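PDB 6ENR: epsin-2, which binds membranes enriched in phosphatidylinositol 3,5- and 4,5-bisphosphate, here through its N-terminal ENTH domain, and is required for endocytosis and actin localization. Local coordinates for residues R71-S76 and Q120-K125; S17-L22 and F52-D57. All coordinates share one frame; numbering follows the deposited sequence.

Contact 1. Residues R71-S76 and Q120-K125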
# COMPACT_ATOMS: atom_id res chain seq x y z
N ARG A 71 -1.21 1.65 -12.06
CA ARG A 71 -0.34 0.62 -11.45
C ARG A 71 0.39 1.16 -10.19
O ARG A 71 0.66 0.36 -9.27
CB ARG A 71 0.68 0.11 -12.45
CG ARG A 71 0.08 -0.72 -13.59
CD ARG A 71 1.12 -1.11 -14.60
NE ARG A 71 0.57 -1.76 -15.77
CZ ARG A 71 -0.00 -1.17 -16.81
NH1 ARG A 71 -0.19 0.15 -16.90
NH2 ARG A 71 -0.47 -1.95 -17.79
N HIS A 72 0.70 2.47 -10.13
CA HIS A 72 1.29 3.05 -8.91
C HIS A 72 0.38 2.84 -7.69
O HIS A 72 0.80 2.55 -6.54
CB HIS A 72 1.48 4.53 -9.08
CG HIS A 72 2.67 4.90 -9.89
ND1 HIS A 72 2.85 6.16 -10.39
CD2 HIS A 72 3.77 4.19 -10.23
CE1 HIS A 72 4.00 6.21 -11.04
NE2 HIS A 72 4.59 5.03 -10.94
N VAL A 73 -0.90 3.07 -7.94
CA VAL A 73 -1.93 2.85 -6.92
C VAL A 73 -2.07 1.43 -6.47
O VAL A 73 -2.06 1.17 -5.26
CB VAL A 73 -3.27 3.37 -7.44
CG1 VAL A 73 -4.32 3.29 -6.34
CG2 VAL A 73 -3.09 4.77 -8.00
N ALA A 74 -2.26 0.53 -7.42
CA ALA A 74 -2.47 -0.88 -7.13
C ALA A 74 -1.34 -1.43 -6.32
O ALA A 74 -1.52 -2.06 -5.31
CB ALA A 74 -2.60 -1.62 -8.42
N LYS A 75 -0.10 -1.10 -6.77
CA LYS A 75 1.08 -1.59 -6.04
C LYS A 75 1.31 -0.95 -4.69
O LYS A 75 1.65 -1.66 -3.72
CB LYS A 75 2.34 -1.41 -6.88
CG LYS A 75 2.33 -2.22 -8.14
CD LYS A 75 3.75 -2.09 -8.73
CE LYS A 75 3.87 -2.84 -9.98
NZ LYS A 75 5.34 -2.95 -10.22
N SER A 76 1.12 0.35 -4.60
CA SER A 76 1.12 1.03 -3.31
C SER A 76 0.10 0.42 -2.31
O SER A 76 0.41 0.22 -1.10
CB SER A 76 0.87 2.52 -3.51
OG SER A 76 1.99 3.11 -4.12
N GLN A 120 -10.50 -2.44 -11.24
CA GLN A 120 -11.37 -3.36 -10.54
C GLN A 120 -10.62 -3.90 -9.32
O GLN A 120 -11.15 -3.88 -8.21
CB GLN A 120 -11.82 -4.49 -11.47
CG GLN A 120 -13.01 -5.32 -11.01
CD GLN A 120 -13.13 -6.69 -11.73
OE1 GLN A 120 -13.38 -6.76 -12.96
NE2 GLN A 120 -12.96 -7.78 -10.97
N ILE A 121 -9.39 -4.32 -9.52
CA ILE A 121 -8.62 -4.91 -8.44
C ILE A 121 -8.23 -3.92 -7.34
O ILE A 121 -8.18 -4.29 -6.20
CB ILE A 121 -7.38 -5.70 -8.94
CG1 ILE A 121 -6.66 -6.37 -7.76
CG2 ILE A 121 -6.38 -4.87 -9.73
CD1 ILE A 121 -7.55 -7.33 -7.01
N ILE A 122 -7.93 -2.68 -7.69
CA ILE A 122 -7.74 -1.65 -6.69
C ILE A 122 -8.96 -1.48 -5.74
O ILE A 122 -8.84 -1.30 -4.53
CB ILE A 122 -7.46 -0.32 -7.37
CG1 ILE A 122 -6.03 -0.31 -7.94
CG2 ILE A 122 -7.55 0.81 -6.40
CD1 ILE A 122 -5.82 0.72 -8.98
N ARG A 123 -10.13 -1.43 -6.34
CA ARG A 123 -11.39 -1.33 -5.59
C ARG A 123 -11.51 -2.46 -4.65
O ARG A 123 -11.86 -2.28 -3.46
CB ARG A 123 -12.55 -1.30 -6.52
CG ARG A 123 -12.52 -0.05 -7.38
CD ARG A 123 -13.91 0.32 -7.97
NE ARG A 123 -14.41 -0.70 -8.90
CZ ARG A 123 -14.13 -0.75 -10.22
NH1 ARG A 123 -13.30 0.12 -10.79
NH2 ARG A 123 -14.63 -1.74 -10.95
N VAL A 124 -11.22 -3.62 -5.16
CA VAL A 124 -11.34 -4.83 -4.33
C VAL A 124 -10.43 -4.71 -3.10
O VAL A 124 -10.94 -4.85 -1.97
CB VAL A 124 -11.08 -6.11 -5.12
CG1 VAL A 124 -11.00 -7.31 -4.18
CG2 VAL A 124 -12.22 -6.33 -6.10
N LYS A 125 -9.17 -4.37 -3.34
CA LYS A 125 -8.17 -4.30 -2.25
C LYS A 125 -8.47 -3.14 -1.29
O LYS A 125 -8.27 -3.26 -0.10
CB LYS A 125 -6.78 -3.96 -2.76
CG LYS A 125 -6.10 -4.76 -3.81
CD LYS A 125 -4.92 -3.87 -4.37
CE LYS A 125 -3.76 -4.66 -5.00
NZ LYS A 125 -3.24 -5.78 -4.06

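Contact 2. Residues S17-L22 and F52-D57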
# COMPACT_ATOMS: atom_id res chain seq x y z
N SER A 17 20.17 -2.07 -0.94
CA SER A 17 19.52 -0.98 -1.65
C SER A 17 18.96 0.13 -0.71
O SER A 17 18.46 -0.13 0.35
CB SER A 17 18.43 -1.58 -2.56
OG SER A 17 17.62 -0.56 -3.05
N SER A 18 19.00 1.37 -1.11
CA SER A 18 18.51 2.43 -0.31
C SER A 18 16.98 2.21 -0.21
O SER A 18 16.37 1.50 -1.05
CB SER A 18 18.83 3.76 -0.88
OG SER A 18 17.96 4.19 -1.91
N THR A 19 16.42 2.79 0.81
CA THR A 19 14.96 2.69 1.06
C THR A 19 14.16 3.42 -0.05
O THR A 19 13.17 2.89 -0.52
CB THR A 19 14.61 3.21 2.46
OG1 THR A 19 15.24 2.33 3.44
CG2 THR A 19 13.05 3.17 2.70
N GLN A 20 14.65 4.57 -0.49
CA GLN A 20 14.08 5.30 -1.64
C GLN A 20 14.00 4.49 -2.86
O GLN A 20 12.99 4.53 -3.53
CB GLN A 20 14.91 6.56 -1.98
CG GLN A 20 14.10 7.66 -2.61
CD GLN A 20 14.57 9.06 -2.13
OE1 GLN A 20 15.26 9.77 -2.86
NE2 GLN A 20 14.21 9.42 -0.88
N VAL A 21 15.06 3.75 -3.17
CA VAL A 21 15.07 2.85 -4.34
C VAL A 21 14.17 1.62 -4.16
O VAL A 21 13.51 1.14 -5.10
CB VAL A 21 16.52 2.34 -4.64
CG1 VAL A 21 16.51 1.30 -5.73
CG2 VAL A 21 17.45 3.47 -5.00
N LEU A 22 14.16 1.07 -2.97
CA LEU A 22 13.34 -0.07 -2.69
C LEU A 22 11.83 0.25 -2.83
O LEU A 22 11.07 -0.61 -3.39
CB LEU A 22 13.55 -0.54 -1.28
CG LEU A 22 12.83 -1.73 -0.75
CD1 LEU A 22 13.06 -2.98 -1.58
CD2 LEU A 22 13.33 -1.97 0.70
N PHE A 52 10.72 4.82 7.70
CA PHE A 52 9.24 4.99 7.71
C PHE A 52 8.84 6.25 6.98
O PHE A 52 7.94 6.26 6.11
CB PHE A 52 8.72 5.00 9.13
CG PHE A 52 7.22 5.25 9.24
CD1 PHE A 52 6.30 4.19 9.21
CD2 PHE A 52 6.70 6.53 9.43
CE1 PHE A 52 4.92 4.40 9.29
CE2 PHE A 52 5.30 6.73 9.52
CZ PHE A 52 4.43 5.67 9.44
N PHE A 53 9.49 7.36 7.30
CA PHE A 53 9.20 8.61 6.62
C PHE A 53 9.33 8.48 5.10
O PHE A 53 8.49 8.99 4.29
CB PHE A 53 10.14 9.74 7.10
CG PHE A 53 10.02 11.01 6.27
CD1 PHE A 53 9.01 11.91 6.54
CD2 PHE A 53 10.81 11.18 5.14
CE1 PHE A 53 8.92 13.09 5.79
CE2 PHE A 53 10.68 12.33 4.34
CZ PHE A 53 9.72 13.27 4.66
N GLU A 54 10.40 7.86 4.69
CA GLU A 54 10.64 7.69 3.28
C GLU A 54 9.63 6.79 2.59
O GLU A 54 9.10 7.12 1.50
CB GLU A 54 12.07 7.22 2.94
CG GLU A 54 12.22 7.12 1.42
CD GLU A 54 11.83 8.44 0.71
OE1 GLU A 54 12.35 9.47 1.23
OE2 GLU A 54 10.99 8.44 -0.28
N ILE A 55 9.32 5.68 3.24
CA ILE A 55 8.42 4.72 2.67
C ILE A 55 7.03 5.35 2.48
O ILE A 55 6.46 5.28 1.38
CB ILE A 55 8.33 3.46 3.56
CG1 ILE A 55 9.68 2.71 3.50
CG2 ILE A 55 7.25 2.54 3.03
CD1 ILE A 55 9.84 1.70 4.57
N MET A 56 6.52 5.94 3.55
CA MET A 56 5.16 6.53 3.58
C MET A 56 5.07 7.74 2.70
O MET A 56 4.03 8.00 2.10
CB MET A 56 4.73 6.78 5.03
CG MET A 56 4.71 5.60 6.00
SD MET A 56 4.10 3.98 5.34
CE MET A 56 2.35 4.27 5.35
N ASP A 57 6.18 8.50 2.56
CA ASP A 57 6.20 9.64 1.63
C ASP A 57 5.91 9.18 0.20
O ASP A 57 5.07 9.81 -0.54
CB ASP A 57 7.53 10.36 1.68
CG ASP A 57 7.49 11.73 1.02
OD1 ASP A 57 6.63 12.58 1.34
OD2 ASP A 57 8.36 11.96 0.23

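Contact 1. Residues R71-S76 and Q120-K125
Ile122 points from helix 120-134 at the backbone of helix 70-86 and meets Val73 and Ala74. Its CG1 lies 3.7 Å from Ala74 CB and equally near Ala74 CA. The side chains of Val73 and Ile122 cross at about a right angle. Val73 CG1 touches Ile122 CD1 at 4.0 Å, and Ile122 CG2 comes close to the same methyl. With CG1 anti to the carbonyl carbon (chi1 -74°), Ile122 sends its longer branch to Ala74.

Lys125, one turn on, also points across. Its chain brings CE to 3.4 Å from Ala74 O. A bend at the last torsion (chi4 -51°) turns the ammonium aside, and NZ hydrogen-bonds to Thr78 OG1, which is also hydrogen-bonded to Ala74 O. Leu77 and Phe108 also touch Ile122.

This is side-by-side helix packing within the all-helical ENTH domain. The segment axes come within 9.6 Å and run in roughly the same direction, at 30°. No hydrogen bond joins the segments, so cohesion is mainly apolar: the small Ala74 admits Ile122 close to the backbone, and the carbons of Lys125 lie against Ala74 O. Thr78, further along helix 70-86, holds the ammonium: a tie between the helices, not the segments.

Contact 2. Residues S17-L22 and F52-D57
Thr19 and Gln20, in the first turn of helix 19-26, meet Ile55 and Glu54 of helix 49-63. Thr19 CG2 is 3.5 Å from Ile55 CG1, tighter than usual for two carbons. The same methyl lies 4.0 Å from Ile55 CD1, and these two side chains cross at about a right angle. Glu54 CB borders Thr19 CG2 at 4.2 Å.

Beside this apolar pair, the amide of Gln20 reaches the carboxylate of Glu54. Gln20 NE2 is 2.8 Å from Glu54 OE1, and the two flat groups are turned 63° apart. Glu54 leaves its helix with CG anti to the backbone N (chi1 -178°), then bends at chi2 (54°), which folds the carboxylate beside Gln20.

The next shell fixes Thr19. Its CG2 is anti to the backbone N, facing Ile55, while OG1 hydrogen-bonds to Asp51 OD1 and Arg45 NH1. Arg45 NH1 also hydrogen-bonds to Ser17 O. Ser18 is the N-cap of helix 19-26: its OG accepts from Val21 N at 3.2 Å. Further out, Ile55 touches Leu83 of helix 70-86, and Leu22 packs on helix 36-45.

The buried methyl contact and the more exposed amide-carboxylate pair thus lie side by side. The hydroxyl of Thr19 ties the start of helix 19-26 to helix 36-45 through Arg45 and to helix 49-63 through Asp51.

In the fold
Both contacts lie within the all-helical ENTH domain, on opposite sides of the centre of the chain. Their centres are about 20 Å apart, and their nearest atoms about 7 Å, so they do not touch. They come in series: contact 2 closes before contact 1 opens. Helices 49-63 and 70-86 follow each other in the chain and pack together, with Ser76 touching Leu59 and Met56 touching Leu80. This pair of helices links the first modelled helix, 19-26, with helix 120-134. Contact 2 thus lies near the end of the domain where, as in other ENTH domains, the preceding residues probably fold as an amphipathic helix on the membrane. Contact 1 lies nearer the chain's centre.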